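Cytolethal distending toxin protein B (Haemophilus ducreyi, PDB 1SR4) serves as the DNase I-like subunit of a tripartite bacterial genotoxin, probably cutting host DNA and so causing cell-cycle arrest. Local coordinates at residues Val53-Val58 / Glu68-Leu73. Sequence-based numbering, arbitrary orientation.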
loop_
_atom_site.group_PDB
_atom_site.type_symbol
_atom_site.label_atom_id
_atom_site.label_comp_id
_atom_site.label_asym_id
_atom_site.label_seq_id
_atom_site.Cartn_x
_atom_site.Cartn_y
_atom_site.Cartn_z
ATOM N N VAL B 53 9.972 -11.759 -14.509
ATOM C CA VAL B 53 10.879 -12.483 -15.379
ATOM C C VAL B 53 12.340 -12.105 -15.176
ATOM O O VAL B 53 12.706 -10.937 -15.207
ATOM C CB VAL B 53 10.488 -12.249 -16.865
ATOM C CG1 VAL B 53 11.392 -13.067 -17.789
ATOM C CG2 VAL B 53 9.013 -12.629 -17.070
ATOM N N ARG B 54 13.161 -13.122 -14.966
ATOM C CA ARG B 54 14.596 -12.955 -14.765
ATOM C C ARG B 54 15.250 -12.462 -16.055
ATOM O O ARG B 54 15.009 -13.027 -17.116
ATOM C CB ARG B 54 15.209 -14.301 -14.366
ATOM C CG ARG B 54 16.713 -14.273 -14.152
ATOM C CD ARG B 54 17.119 -13.578 -12.863
ATOM N NE ARG B 54 18.557 -13.719 -12.633
ATOM C CZ ARG B 54 19.484 -12.854 -13.037
ATOM N NH1 ARG B 54 19.150 -11.742 -13.699
ATOM N NH2 ARG B 54 20.764 -13.121 -12.801
ATOM N N THR B 55 16.061 -11.413 -15.982
ATOM C CA THR B 55 16.723 -10.935 -17.194
ATOM C C THR B 55 18.030 -11.710 -17.345
ATOM O O THR B 55 18.393 -12.485 -16.475
ATOM C CB THR B 55 17.073 -9.444 -17.127
ATOM O OG1 THR B 55 18.178 -9.250 -16.236
ATOM C CG2 THR B 55 15.866 -8.634 -16.637
ATOM N N SER B 56 18.733 -11.497 -18.449
ATOM C CA SER B 56 20.014 -12.173 -18.688
ATOM C C SER B 56 21.168 -11.443 -18.010
ATOM O O SER B 56 22.292 -11.943 -17.956
ATOM C CB SER B 56 20.310 -12.236 -20.190
ATOM O OG SER B 56 19.268 -12.894 -20.883
ATOM N N ARG B 57 20.897 -10.250 -17.508
ATOM C CA ARG B 57 21.934 -9.460 -16.873
ATOM C C ARG B 57 22.539 -10.141 -15.658
ATOM O O ARG B 57 21.843 -10.762 -14.866
ATOM C CB ARG B 57 21.378 -8.103 -16.457
ATOM C CG ARG B 57 22.422 -7.179 -15.898
ATOM C CD ARG B 57 21.796 -5.926 -15.321
ATOM N NE ARG B 57 22.812 -4.962 -14.905
ATOM C CZ ARG B 57 22.550 -3.730 -14.480
ATOM N NH1 ARG B 57 21.289 -3.297 -14.398
ATOM N NH2 ARG B 57 23.555 -2.920 -14.155
ATOM N N VAL B 58 23.851 -10.034 -15.520
ATOM C CA VAL B 58 24.503 -10.613 -14.363
ATOM C C VAL B 58 25.117 -9.506 -13.531
ATOM O O VAL B 58 25.901 -8.707 -14.033
ATOM C CB VAL B 58 25.586 -11.620 -14.767
ATOM C CG1 VAL B 58 24.932 -12.943 -15.130
ATOM C CG2 VAL B 58 26.383 -11.085 -15.939
ATOM N N GLU B 68 18.414 -9.383 -11.356
ATOM C CA GLU B 68 17.524 -8.411 -11.976
ATOM C C GLU B 68 16.339 -9.110 -12.651
ATOM O O GLU B 68 16.517 -10.122 -13.336
ATOM C CB GLU B 68 18.289 -7.594 -13.010
ATOM C CG GLU B 68 17.468 -6.504 -13.695
ATOM C CD GLU B 68 18.221 -5.889 -14.865
ATOM O OE1 GLU B 68 18.459 -6.609 -15.850
ATOM O OE2 GLU B 68 18.588 -4.699 -14.808
ATOM N N TYR B 69 15.135 -8.569 -12.448
ATOM C CA TYR B 69 13.911 -9.097 -13.048
ATOM C C TYR B 69 13.115 -7.930 -13.623
ATOM O O TYR B 69 13.368 -6.774 -13.285
ATOM C CB TYR B 69 13.009 -9.753 -11.988
ATOM C CG TYR B 69 13.518 -11.046 -11.407
ATOM C CD1 TYR B 69 12.951 -12.273 -11.775
ATOM C CD2 TYR B 69 14.561 -11.047 -10.491
ATOM C CE1 TYR B 69 13.427 -13.477 -11.229
ATOM C CE2 TYR B 69 15.042 -12.232 -9.943
ATOM C CZ TYR B 69 14.474 -13.443 -10.315
ATOM O OH TYR B 69 14.978 -14.610 -9.787
ATOM N N THR B 70 12.165 -8.247 -14.499
ATOM C CA THR B 70 11.241 -7.244 -15.002
ATOM C C THR B 70 9.869 -7.791 -14.588
ATOM O O THR B 70 9.665 -9.011 -14.464
ATOM C CB THR B 70 11.277 -7.042 -16.547
ATOM O OG1 THR B 70 10.991 -8.275 -17.214
ATOM C CG2 THR B 70 12.639 -6.485 -16.989
ATOM N N TRP B 71 8.934 -6.886 -14.350
ATOM C CA TRP B 71 7.605 -7.274 -13.917
ATOM C C TRP B 71 6.635 -6.313 -14.574
ATOM O O TRP B 71 6.818 -5.103 -14.497
ATOM C CB TRP B 71 7.536 -7.176 -12.391
ATOM C CG TRP B 71 6.202 -7.483 -11.794
ATOM C CD1 TRP B 71 5.314 -8.432 -12.198
ATOM C CD2 TRP B 71 5.638 -6.874 -10.627
ATOM N NE1 TRP B 71 4.227 -8.459 -11.356
ATOM C CE2 TRP B 71 4.403 -7.511 -10.380
ATOM C CE3 TRP B 71 6.063 -5.857 -9.764
ATOM C CZ2 TRP B 71 3.582 -7.161 -9.302
ATOM C CZ3 TRP B 71 5.248 -5.507 -8.688
ATOM C CH2 TRP B 71 4.019 -6.161 -8.470
ATOM N N ASN B 72 5.618 -6.858 -15.227
ATOM C CA ASN B 72 4.641 -6.039 -15.933
ATOM C C ASN B 72 3.423 -5.739 -15.071
ATOM O O ASN B 72 2.633 -6.630 -14.784
ATOM C CB ASN B 72 4.212 -6.748 -17.224
ATOM C CG ASN B 72 3.274 -5.903 -18.067
ATOM O OD1 ASN B 72 3.017 -4.732 -17.747
ATOM N ND2 ASN B 72 2.756 -6.488 -19.150
ATOM N N LEU B 73 3.273 -4.482 -14.666
ATOM C CA LEU B 73 2.143 -4.066 -13.831
ATOM C C LEU B 73 0.891 -3.851 -14.686
ATOM O O LEU B 73 -0.209 -3.646 -14.162
ATOM C CB LEU B 73 2.481 -2.763 -13.091
ATOM C CG LEU B 73 3.708 -2.773 -12.172
ATOM C CD1 LEU B 73 4.038 -1.341 -11.749
ATOM C CD2 LEU B 73 3.440 -3.646 -10.950
#
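At the edge of the larger sheet of this DNase I-like fold, the short strand 53-54 pairs antiparallel with strand 67-72, and the contact tightens from one end to the other. Val-53 and Thr-70 form a hydrogen-bonded pair, Val-53 N reaching Thr-70 O at 2.8 Å and almost straight. Their side chains meet loosely, with Val-53 CB 4.0 Å from Thr-70 OG1 and the valine exposed. On the other face of the sheet Arg-54 bends at chi2 (74°) and lays CD over one face of the Tyr-69 ring, 3.9 Å from its centroid, a CH-pi contact. Beyond CD the chain rises away from the ring face, and NH1 bonds both Arg-57 O and Glu-68 O. The latter carbonyl also accepts from Thr-55 N, so two donors grip the one oxygen.

Packing is tightest round the buried Glu-68 carboxylate. Thr-55 OG1 donates to Glu-68 OE1 at 2.7 Å, on the anti lone pair, while OG1 itself accepts from Arg-57 N in an ST turn. The extended Arg-57 crosses the glutamate and brings Arg-57 NH1 to Glu-68 OE2 at 3.1 Å, a salt bridge in which the oxygen is approached from above the carboxylate plane. Such company would favour the ionised acid. Tyr-85 of strand 81-87 and Gln-105 also bond OE2, and Ala-106 O holds Arg-57 NH1; farther along, Trp-71 packs against helix 20-31.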